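Local coordinates for putative branched-chain amino acid ABC transporter (Rhodospirillum rubrum ATCC 11170, PDB 3HUT), which probably serves as the extracytoplasmic solute-binding receptor of an ABC transporter, capturing branched-chain or related amino acids for uptake, at residues 39-44 / 296-301; 97-102 / 107-112; 124-129 / 224-229; 266-269 / 273-276. All blocks are in the same frame, centred on the assembly; numbering follows the deposited sequence.

Interaction 1 of 4, residues 39-44 / 296-301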
loop_
_atom_site.group_PDB
_atom_site.type_symbol
_atom_site.label_atom_id
_atom_site.label_comp_id
_atom_site.label_asym_id
_atom_site.label_seq_id
_atom_site.Cartn_x
_atom_site.Cartn_y
_atom_site.Cartn_z
ATOM N N GLY A 39 28.043 -2.013 2.898
ATOM C CA GLY A 39 29.065 -1.502 2.004
ATOM C C GLY A 39 28.634 -0.325 1.150
ATOM O O GLY A 39 29.376 0.101 0.262
ATOM N N GLY A 40 27.443 0.203 1.416
ATOM C CA GLY A 40 26.945 1.331 0.649
ATOM C C GLY A 40 26.941 1.054 -0.843
ATOM O O GLY A 40 26.584 -0.041 -1.282
ATOM N N VAL A 41 27.331 2.055 -1.624
ATOM C CA VAL A 41 27.389 1.929 -3.074
ATOM C C VAL A 41 28.851 1.772 -3.459
ATOM O O VAL A 41 29.574 2.760 -3.615
ATOM C CB VAL A 41 26.820 3.181 -3.770
ATOM C CG1 VAL A 41 26.857 3.005 -5.280
ATOM C CG2 VAL A 41 25.397 3.433 -3.301
ATOM N N GLY A 42 29.286 0.525 -3.597
ATOM C CA GLY A 42 30.669 0.266 -3.945
ATOM C C GLY A 42 31.611 0.892 -2.933
ATOM O O GLY A 42 32.682 1.380 -3.288
ATOM N N GLY A 43 31.207 0.887 -1.667
ATOM C CA GLY A 43 32.045 1.462 -0.628
ATOM C C GLY A 43 31.705 2.900 -0.283
ATOM O O GLY A 43 32.169 3.423 0.728
ATOM N N ARG A 44 30.897 3.548 -1.118
ATOM C CA ARG A 44 30.508 4.931 -0.873
ATOM C C ARG A 44 29.182 4.957 -0.116
ATOM O O ARG A 44 28.166 4.476 -0.613
ATOM C CB ARG A 44 30.359 5.680 -2.199
ATOM C CG ARG A 44 30.219 7.187 -2.039
ATOM C CD ARG A 44 30.089 7.883 -3.388
ATOM N NE ARG A 44 30.010 9.331 -3.226
ATOM C CZ ARG A 44 29.974 10.202 -4.228
ATOM N NH1 ARG A 44 30.009 9.777 -5.486
ATOM N NH2 ARG A 44 29.918 11.501 -3.971
ATOM N N ALA A 296 22.990 2.080 -10.098
ATOM C CA ALA A 296 23.476 3.253 -10.816
ATOM C C ALA A 296 24.959 3.477 -10.520
ATOM O O ALA A 296 25.693 4.001 -11.358
ATOM C CB ALA A 296 22.666 4.487 -10.424
ATOM N N GLY A 297 25.392 3.084 -9.325
ATOM C CA GLY A 297 26.789 3.234 -8.955
ATOM C C GLY A 297 27.179 4.576 -8.354
ATOM O O GLY A 297 26.352 5.481 -8.253
ATOM N N PRO A 298 28.452 4.734 -7.953
ATOM C CA PRO A 298 29.006 5.953 -7.349
ATOM C C PRO A 298 28.838 7.222 -8.185
ATOM O O PRO A 298 28.675 8.319 -7.640
ATOM C CB PRO A 298 30.479 5.600 -7.150
ATOM C CG PRO A 298 30.448 4.122 -6.950
ATOM C CD PRO A 298 29.480 3.681 -8.018
ATOM N N GLU A 299 28.884 7.073 -9.504
ATOM C CA GLU A 299 28.754 8.215 -10.402
ATOM C C GLU A 299 27.304 8.429 -10.824
ATOM O O GLU A 299 27.028 9.029 -11.859
ATOM C CB GLU A 299 29.635 8.011 -11.637
ATOM C CG GLU A 299 30.545 9.197 -11.948
ATOM C CD GLU A 299 31.401 8.982 -13.189
ATOM O OE1 GLU A 299 32.138 7.974 -13.242
ATOM O OE2 GLU A 299 31.341 9.825 -14.111
ATOM N N VAL A 300 26.382 7.938 -10.009
ATOM C CA VAL A 300 24.960 8.071 -10.288
ATOM C C VAL A 300 24.521 9.524 -10.501
ATOM O O VAL A 300 25.013 10.434 -9.842
ATOM C CB VAL A 300 24.127 7.465 -9.128
ATOM C CG1 VAL A 300 24.541 8.095 -7.811
ATOM C CG2 VAL A 300 22.636 7.689 -9.367
ATOM N N THR A 301 23.599 9.728 -11.439
ATOM C CA THR A 301 23.052 11.053 -11.708
ATOM C C THR A 301 21.538 10.945 -11.555
ATOM O O THR A 301 20.991 9.843 -11.472
ATOM C CB THR A 301 23.339 11.535 -13.145
ATOM O OG1 THR A 301 22.692 10.659 -14.077
ATOM C CG2 THR A 301 24.835 11.558 -13.419
#

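Interaction 2 of 4, residues 97-102 / 107-112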
loop_
_atom_site.group_PDB
_atom_site.type_symbol
_atom_site.label_atom_id
_atom_site.label_comp_id
_atom_site.label_asym_id
_atom_site.label_seq_id
_atom_site.Cartn_x
_atom_site.Cartn_y
_atom_site.Cartn_z
HETATM N N MSE A 97 14.156 15.345 -11.484
HETATM C CA MSE A 97 14.548 14.733 -10.219
HETATM C C MSE A 97 13.662 13.517 -9.997
HETATM O O MSE A 97 12.444 13.639 -9.987
HETATM C CB MSE A 97 14.333 15.720 -9.067
HETATM C CG MSE A 97 14.583 15.141 -7.680
HETATM SE SE MSE A 97 16.455 14.876 -7.276
HETATM C CE MSE A 97 16.892 16.678 -6.682
ATOM N N PRO A 98 14.259 12.324 -9.832
ATOM C CA PRO A 98 13.439 11.130 -9.606
ATOM C C PRO A 98 12.821 11.185 -8.206
ATOM O O PRO A 98 13.508 11.492 -7.230
ATOM C CB PRO A 98 14.442 9.990 -9.771
ATOM C CG PRO A 98 15.715 10.592 -9.273
ATOM C CD PRO A 98 15.691 11.980 -9.879
ATOM N N GLN A 99 11.527 10.895 -8.113
ATOM C CA GLN A 99 10.814 10.940 -6.834
ATOM C C GLN A 99 10.143 9.608 -6.509
ATOM O O GLN A 99 9.457 9.032 -7.349
ATOM C CB GLN A 99 9.752 12.057 -6.871
ATOM C CG GLN A 99 8.720 12.007 -5.729
ATOM C CD GLN A 99 7.590 13.026 -5.879
ATOM O OE1 GLN A 99 7.254 13.448 -6.981
ATOM N NE2 GLN A 99 6.983 13.398 -4.762
ATOM N N LEU A 100 10.350 9.114 -5.294
ATOM C CA LEU A 100 9.721 7.866 -4.889
ATOM C C LEU A 100 8.896 8.094 -3.629
ATOM O O LEU A 100 9.447 8.276 -2.543
ATOM C CB LEU A 100 10.769 6.770 -4.633
ATOM C CG LEU A 100 10.230 5.448 -4.051
ATOM C CD1 LEU A 100 9.105 4.932 -4.909
ATOM C CD2 LEU A 100 11.348 4.419 -3.957
ATOM N N SER A 101 7.575 8.115 -3.783
ATOM C CA SER A 101 6.693 8.300 -2.638
ATOM C C SER A 101 6.338 6.937 -2.061
ATOM O O SER A 101 5.903 6.035 -2.781
ATOM C CB SER A 101 5.405 9.008 -3.042
ATOM O OG SER A 101 4.498 9.000 -1.950
ATOM N N PRO A 102 6.507 6.768 -0.749
ATOM C CA PRO A 102 6.162 5.454 -0.214
ATOM C C PRO A 102 4.665 5.180 -0.149
ATOM O O PRO A 102 4.235 4.031 -0.233
ATOM C CB PRO A 102 6.824 5.460 1.166
ATOM C CG PRO A 102 6.823 6.909 1.546
ATOM C CD PRO A 102 7.174 7.610 0.261
ATOM N N PRO A 107 -4.335 7.555 -8.272
ATOM C CA PRO A 107 -4.052 7.255 -9.678
ATOM C C PRO A 107 -3.295 8.355 -10.423
ATOM O O PRO A 107 -2.355 8.073 -11.156
ATOM C CB PRO A 107 -5.442 7.029 -10.260
ATOM C CG PRO A 107 -6.164 6.374 -9.122
ATOM C CD PRO A 107 -5.731 7.226 -7.934
ATOM N N ASP A 108 -3.702 9.605 -10.224
ATOM C CA ASP A 108 -3.084 10.741 -10.914
ATOM C C ASP A 108 -1.639 11.071 -10.564
ATOM O O ASP A 108 -0.948 11.719 -11.347
ATOM C CB ASP A 108 -3.927 12.004 -10.722
ATOM C CG ASP A 108 -5.302 11.885 -11.343
ATOM O OD1 ASP A 108 -5.525 10.942 -12.130
ATOM O OD2 ASP A 108 -6.160 12.741 -11.052
ATOM N N TYR A 109 -1.176 10.641 -9.397
ATOM C CA TYR A 109 0.194 10.931 -9.005
ATOM C C TYR A 109 1.227 10.354 -9.980
ATOM O O TYR A 109 2.196 11.027 -10.348
ATOM C CB TYR A 109 0.460 10.387 -7.601
ATOM C CG TYR A 109 1.928 10.286 -7.277
ATOM C CD1 TYR A 109 2.672 11.418 -6.943
ATOM C CD2 TYR A 109 2.583 9.059 -7.337
ATOM C CE1 TYR A 109 4.043 11.323 -6.674
ATOM C CE2 TYR A 109 3.946 8.956 -7.078
ATOM C CZ TYR A 109 4.669 10.089 -6.748
ATOM O OH TYR A 109 6.018 9.976 -6.508
ATOM N N ILE A 110 1.016 9.111 -10.400
ATOM C CA ILE A 110 1.941 8.448 -11.318
ATOM C C ILE A 110 1.922 9.086 -12.718
ATOM O O ILE A 110 2.882 8.953 -13.480
ATOM C CB ILE A 110 1.604 6.927 -11.432
ATOM C CG1 ILE A 110 2.837 6.138 -11.875
ATOM C CG2 ILE A 110 0.461 6.708 -12.411
ATOM C CD1 ILE A 110 3.870 5.955 -10.774
ATOM N N LYS A 111 0.843 9.796 -13.040
ATOM C CA LYS A 111 0.699 10.433 -14.349
ATOM C C LYS A 111 1.360 11.805 -14.493
ATOM O O LYS A 111 1.414 12.357 -15.591
ATOM C CB LYS A 111 -0.786 10.564 -14.704
ATOM C CG LYS A 111 -1.498 9.245 -14.995
ATOM C CD LYS A 111 -2.970 9.498 -15.333
ATOM C CE LYS A 111 -3.685 8.232 -15.785
ATOM N NZ LYS A 111 -3.820 7.213 -14.706
ATOM N N ILE A 112 1.854 12.361 -13.391
ATOM C CA ILE A 112 2.490 13.674 -13.423
ATOM C C ILE A 112 3.594 13.776 -14.469
ATOM O O ILE A 112 3.604 14.704 -15.280
ATOM C CB ILE A 112 3.079 14.034 -12.050
ATOM C CG1 ILE A 112 1.943 14.247 -11.050
ATOM C CG2 ILE A 112 3.938 15.283 -12.156
ATOM C CD1 ILE A 112 2.395 14.258 -9.602
#

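Interaction 3 of 4, residues 124-129 / 224-229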
loop_
_atom_site.group_PDB
_atom_site.type_symbol
_atom_site.label_atom_id
_atom_site.label_comp_id
_atom_site.label_asym_id
_atom_site.label_seq_id
_atom_site.Cartn_x
_atom_site.Cartn_y
_atom_site.Cartn_z
ATOM N N ALA A 124 -7.378 0.545 -6.380
ATOM C CA ALA A 124 -8.057 -0.352 -7.309
ATOM C C ALA A 124 -7.318 -1.661 -7.589
ATOM O O ALA A 124 -7.947 -2.655 -7.965
ATOM C CB ALA A 124 -8.327 0.378 -8.618
ATOM N N PHE A 125 -5.999 -1.658 -7.404
ATOM C CA PHE A 125 -5.173 -2.839 -7.663
ATOM C C PHE A 125 -5.686 -4.147 -7.058
ATOM O O PHE A 125 -5.576 -5.204 -7.680
ATOM C CB PHE A 125 -3.737 -2.615 -7.172
ATOM C CG PHE A 125 -2.826 -3.791 -7.421
ATOM C CD1 PHE A 125 -2.329 -4.044 -8.695
ATOM C CD2 PHE A 125 -2.520 -4.680 -6.394
ATOM C CE1 PHE A 125 -1.543 -5.166 -8.943
ATOM C CE2 PHE A 125 -1.736 -5.805 -6.632
ATOM C CZ PHE A 125 -1.247 -6.050 -7.910
ATOM N N GLU A 126 -6.232 -4.093 -5.849
ATOM C CA GLU A 126 -6.719 -5.317 -5.214
ATOM C C GLU A 126 -7.971 -5.884 -5.877
ATOM O O GLU A 126 -8.263 -7.069 -5.729
ATOM C CB GLU A 126 -6.993 -5.091 -3.722
ATOM C CG GLU A 126 -8.082 -4.081 -3.428
ATOM C CD GLU A 126 -8.418 -4.008 -1.949
ATOM O OE1 GLU A 126 -7.736 -4.684 -1.149
ATOM O OE2 GLU A 126 -9.358 -3.272 -1.589
ATOM N N GLY A 127 -8.700 -5.044 -6.607
ATOM C CA GLY A 127 -9.912 -5.506 -7.267
ATOM C C GLY A 127 -9.693 -6.715 -8.161
ATOM O O GLY A 127 -10.239 -7.786 -7.904
ATOM N N PRO A 128 -8.909 -6.571 -9.240
ATOM C CA PRO A 128 -8.642 -7.685 -10.152
ATOM C C PRO A 128 -7.961 -8.851 -9.434
ATOM O O PRO A 128 -8.213 -10.014 -9.741
ATOM C CB PRO A 128 -7.743 -7.054 -11.209
ATOM C CG PRO A 128 -8.219 -5.629 -11.246
ATOM C CD PRO A 128 -8.377 -5.307 -9.781
ATOM N N ASN A 129 -7.093 -8.537 -8.480
ATOM C CA ASN A 129 -6.395 -9.575 -7.730
ATOM C C ASN A 129 -7.392 -10.484 -7.015
ATOM O O ASN A 129 -7.297 -11.713 -7.084
ATOM C CB ASN A 129 -5.450 -8.942 -6.700
ATOM C CG ASN A 129 -4.715 -9.979 -5.859
ATOM O OD1 ASN A 129 -5.221 -10.446 -4.834
ATOM N ND2 ASN A 129 -3.520 -10.352 -6.300
ATOM N N TYR A 224 -15.036 -12.745 1.289
ATOM C CA TYR A 224 -13.708 -12.279 0.889
ATOM C C TYR A 224 -13.798 -10.766 1.010
ATOM O O TYR A 224 -14.886 -10.201 0.888
ATOM C CB TYR A 224 -13.409 -12.647 -0.566
ATOM C CG TYR A 224 -13.136 -14.114 -0.811
ATOM C CD1 TYR A 224 -11.861 -14.555 -1.164
ATOM C CD2 TYR A 224 -14.158 -15.058 -0.714
ATOM C CE1 TYR A 224 -11.607 -15.903 -1.422
ATOM C CE2 TYR A 224 -13.915 -16.407 -0.970
ATOM C CZ TYR A 224 -12.637 -16.821 -1.325
ATOM O OH TYR A 224 -12.394 -18.151 -1.595
ATOM N N GLY A 225 -12.678 -10.099 1.248
ATOM C CA GLY A 225 -12.755 -8.660 1.375
ATOM C C GLY A 225 -11.474 -7.891 1.139
ATOM O O GLY A 225 -10.398 -8.461 0.960
ATOM N N SER A 226 -11.621 -6.574 1.153
ATOM C CA SER A 226 -10.533 -5.638 0.947
ATOM C C SER A 226 -9.467 -5.717 2.033
ATOM O O SER A 226 -9.723 -6.178 3.152
ATOM C CB SER A 226 -11.104 -4.215 0.913
ATOM O OG SER A 226 -10.078 -3.238 1.008
ATOM N N SER A 227 -8.269 -5.252 1.692
ATOM C CA SER A 227 -7.158 -5.202 2.635
ATOM C C SER A 227 -7.522 -4.220 3.751
ATOM O O SER A 227 -6.878 -4.188 4.802
ATOM C CB SER A 227 -5.889 -4.713 1.924
ATOM O OG SER A 227 -6.137 -3.493 1.239
ATOM N N ALA A 228 -8.547 -3.406 3.516
ATOM C CA ALA A 228 -8.982 -2.436 4.520
ATOM C C ALA A 228 -9.557 -3.149 5.746
ATOM O O ALA A 228 -9.785 -2.531 6.787
ATOM C CB ALA A 228 -10.027 -1.486 3.927
ATOM N N LEU A 229 -9.798 -4.450 5.616
ATOM C CA LEU A 229 -10.325 -5.245 6.722
ATOM C C LEU A 229 -9.188 -5.707 7.619
ATOM O O LEU A 229 -9.417 -6.163 8.742
ATOM C CB LEU A 229 -11.055 -6.490 6.201
ATOM C CG LEU A 229 -12.266 -6.315 5.278
ATOM C CD1 LEU A 229 -12.816 -7.683 4.884
ATOM C CD2 LEU A 229 -13.328 -5.511 5.988
#

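Interaction 4 of 4, residues 266-269 / 273-276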
loop_
_atom_site.group_PDB
_atom_site.type_symbol
_atom_site.label_atom_id
_atom_site.label_comp_id
_atom_site.label_asym_id
_atom_site.label_seq_id
_atom_site.Cartn_x
_atom_site.Cartn_y
_atom_site.Cartn_z
ATOM N N ALA A 266 13.296 -6.629 13.848
ATOM C CA ALA A 266 14.258 -5.539 13.974
ATOM C C ALA A 266 13.577 -4.247 14.404
ATOM O O ALA A 266 14.087 -3.519 15.261
ATOM C CB ALA A 266 14.978 -5.316 12.651
ATOM N N TYR A 267 12.425 -3.974 13.799
ATOM C CA TYR A 267 11.658 -2.766 14.078
ATOM C C TYR A 267 11.128 -2.695 15.511
ATOM O O TYR A 267 11.279 -1.677 16.191
ATOM C CB TYR A 267 10.480 -2.670 13.107
ATOM C CG TYR A 267 9.854 -1.301 13.052
ATOM C CD1 TYR A 267 10.226 -0.388 12.065
ATOM C CD2 TYR A 267 8.902 -0.909 13.991
ATOM C CE1 TYR A 267 9.663 0.882 12.014
ATOM C CE2 TYR A 267 8.334 0.361 13.949
ATOM C CZ TYR A 267 8.720 1.249 12.956
ATOM O OH TYR A 267 8.154 2.499 12.895
ATOM N N GLU A 268 10.493 -3.775 15.959
ATOM C CA GLU A 268 9.934 -3.823 17.306
ATOM C C GLU A 268 11.035 -3.739 18.350
ATOM O O GLU A 268 10.892 -3.061 19.367
ATOM C CB GLU A 268 9.123 -5.110 17.502
ATOM C CG GLU A 268 8.010 -5.280 16.481
ATOM C CD GLU A 268 7.109 -6.469 16.777
ATOM O OE1 GLU A 268 7.637 -7.564 17.071
ATOM O OE2 GLU A 268 5.871 -6.307 16.704
ATOM N N THR A 269 12.144 -4.416 18.082
ATOM C CA THR A 269 13.274 -4.420 18.998
ATOM C C THR A 269 13.867 -3.024 19.163
ATOM O O THR A 269 14.133 -2.569 20.278
ATOM C CB THR A 269 14.383 -5.365 18.498
ATOM O OG1 THR A 269 13.924 -6.718 18.584
ATOM C CG2 THR A 269 15.652 -5.203 19.329
ATOM N N ALA A 273 7.678 -0.856 19.217
ATOM C CA ALA A 273 6.295 -0.803 18.757
ATOM C C ALA A 273 6.140 -1.617 17.479
ATOM O O ALA A 273 7.108 -1.823 16.752
ATOM C CB ALA A 273 5.876 0.646 18.513
ATOM N N ILE A 274 4.922 -2.083 17.213
ATOM C CA ILE A 274 4.660 -2.869 16.013
ATOM C C ILE A 274 4.678 -1.949 14.801
ATOM O O ILE A 274 4.079 -0.875 14.825
ATOM C CB ILE A 274 3.284 -3.591 16.088
ATOM C CG1 ILE A 274 2.156 -2.590 16.381
ATOM C CG2 ILE A 274 3.315 -4.649 17.172
ATOM C CD1 ILE A 274 1.565 -1.902 15.151
ATOM N N PRO A 275 5.384 -2.346 13.728
ATOM C CA PRO A 275 5.413 -1.479 12.548
ATOM C C PRO A 275 4.054 -1.476 11.874
ATOM O O PRO A 275 3.370 -2.500 11.846
ATOM C CB PRO A 275 6.483 -2.123 11.669
ATOM C CG PRO A 275 6.343 -3.587 11.994
ATOM C CD PRO A 275 6.173 -3.573 13.510
ATOM N N THR A 276 3.664 -0.328 11.339
ATOM C CA THR A 276 2.390 -0.204 10.648
ATOM C C THR A 276 2.634 -0.421 9.159
ATOM O O THR A 276 3.779 -0.566 8.724
ATOM C CB THR A 276 1.791 1.199 10.827
ATOM O OG1 THR A 276 2.677 2.160 10.244
ATOM C CG2 THR A 276 1.605 1.523 12.314
HETATM O O HOH W 1 5.217 1.800 12.686
#

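Interaction 1 of 4, residues 39-44 / 296-301
V41 and P298 meet through carbon: V41 CG1 lies 3.5 Å from G297 C and V41 CG1 is 3.9 Å from P298 CD, so one methyl packs against the peptide unit leading into the proline and against CD of the proline ring. With V41 CG1 opposite the backbone N about CA-CB (chi1 -178°), this branch is the one that faces the 296-301 loop. The proline answers with CG, 3.7 Å from V41 O. Alongside, R44 is fully extended from CB to its guanidinium and passes P298, bringing NH1 within 2.9 Å of P298 O, which lies obliquely to the guanidinium plane. R44 NE donates its hydrogen bond to L3 O, just ahead of strand 5-11.

Behind these contacts, the 39-44 segment is shaped by a type I' turn from V41 to R44. G42 and G43 have the positive phi values this turn requires, and its ends are joined in both directions, V41 N to R44 O at 2.8 Å and R44 N to V41 O at 2.9 Å. On the other segment, G297 leaves helix 277-296 with positive phi and opens a type I turn closed by V300 N to G297 O at 3.0 Å. L5 of strand 5-11 touches V41, R44 and V300, backing both turns. The contact thus joins two glycine-dependent helix exits, the Schellman motif at G39 being one, at the periphery of an alpha/beta lobe of the periplasmic binding protein fold.

Interaction 2 of 4, residues 97-102 / 107-112
Q99 and Y109 converge because each side chain leaves its backbone with CG opposite the N (chi1 167° and 163°), Q99 then running on extended while the tyrosine ring reaches in from the 107-112 turn. The phenol end arrives between Q99 and S101, two residues whose side chains leave strand 99-101 on the same side. Y109 OH lies 3.5 Å from Q99 CG and 3.7 Å from S101 CB, both van der Waals contacts. The Q99 amide stands at 81° to the ring, with OE1 at the ring edge, 3.9 Å from Y109 CE1.

The buried polar atoms find their partners beyond the two segments. Y109 OH bonds to F117 O, Q99 OE1 is hydrogen-bonded to Q116 NE2, Q99 NE2 bonds to S85 O, and S101 OG bonds to D79 O. Shortened to alanine, this glutamine position would probably leave S85 O and Q116 NE2 without their amide mate and open a gap beside the tyrosine hydroxyl.

Strand 99-101 lies between strands 73-78 and 116-118 in the parallel sheet of one alpha/beta lobe of the periplasmic binding protein fold. Y109 touches Q116 and R118 of strand 116-118, outermost in the sheet, helix 82-95 borders Q99 through Y92, and L100 turns the other way onto helix 277-296.

Interaction 3 of 4, residues 124-129 / 224-229
E126 reaches S226 and S227 with its carboxylate, and its course begins at CB, directed toward the 224-229 segment. The next atom, CG, sits in the crowded position between backbone N and carbonyl carbon (chi1 63°); from there the chain is extended, carrying CD to 3.5 Å from S226 OG. Along the way the side chain packs on Y199 of strand 197-201. At the tip the two oxygens take separate tasks. OE1 accepts from S227 N at 2.9 Å in a nearly straight bond, with 168° at the hydrogen, and the donor approaches the syn lone pair. S227 OG is also near, 3.1 Å from OE1, but its single proton has another acceptor within reach. OE2 likewise uses its syn lone pair, taking the proton of S226 OG at 2.7 Å, so the carboxylate straddles two consecutive residues.

These serines follow strand 223-225, in the parallel part of the second lobe's sheet; S226 is loop and S227 opens a short 3-10 segment at 227-229, while E126 stands near the beginning of helix 126-136. The glutamate therefore bridges a helix and a post-strand turn within one alpha/beta lobe of the periplasmic binding protein fold. A leucine in its place would remove both carboxylate oxygens and would probably leave S227 N and the buried S226 OG without these acceptors.

Beyond OE2, S226 OG also accepts from A228 N, which fits an ST turn, although A228 N is less securely placed. L229 N bonds to S226 O at 3.0 Å, and W151 of helix 150-165 packs on S226 and A228.

Interaction 4 of 4, residues 266-269 / 273-276
E268, Y267 and P275 bury the most surface here, and the aromatic ring gives the contact its clearest geometry. P275 CB sits over one face of Y267, 3.8 Å from the ring centroid and 18° off the normal, displaced toward the rim at the CG-CD2 side: a CH-pi contact. At the ring edge, in its plane, A273 O approaches to 3.4 Å from Y267 CD2. The same carbonyl faces the helix backbone, lying 3.5 Å from E268 CA in a CA-H...O contact with 147° at the hydrogen.

E268 works mainly through its aliphatic part. Its CG is 3.9 Å from P275 CD, the two side chains crossing at about a right angle. With CG opposite the carbonyl carbon (chi1 -57°), the chain, extended beyond CG, carries its end nearer the loop, and OE2 comes to 3.1 Å from I274 CG2, a tight polar-to-methyl approach.

At the far end of the tyrosine, a water 3.0 Å from Y267 OH accepts from T276 N, linking the ring to the residue that N-caps the next helix through OG1 to A279 N.

The contact folds the exit of helix 258-271 back over its own last turns, just before helix 277-296 starts. Y267 also meets the rings of F263 and Y271 and touches V23 of helix 18-37, while P275 rests on F251 and L253.

Interactions 2 and 3 are buried, one in each lobe, their centres 22 Å apart; interactions 1 and 4 are only partly buried. The chemistry follows place only in part. Interaction 3 satisfies a buried carboxylate directly across its segments, whereas interaction 2 packs polar side chains that bond to third parties. Interactions 1 and 4 both rely on a proline in a loop, against a valine methyl in one and a tyrosine face in the other. They also share helix 277-296: interaction 4 precedes its start and interaction 1 follows its end, with centres 29 Å apart. The strand of interaction 2 also lies against this helix.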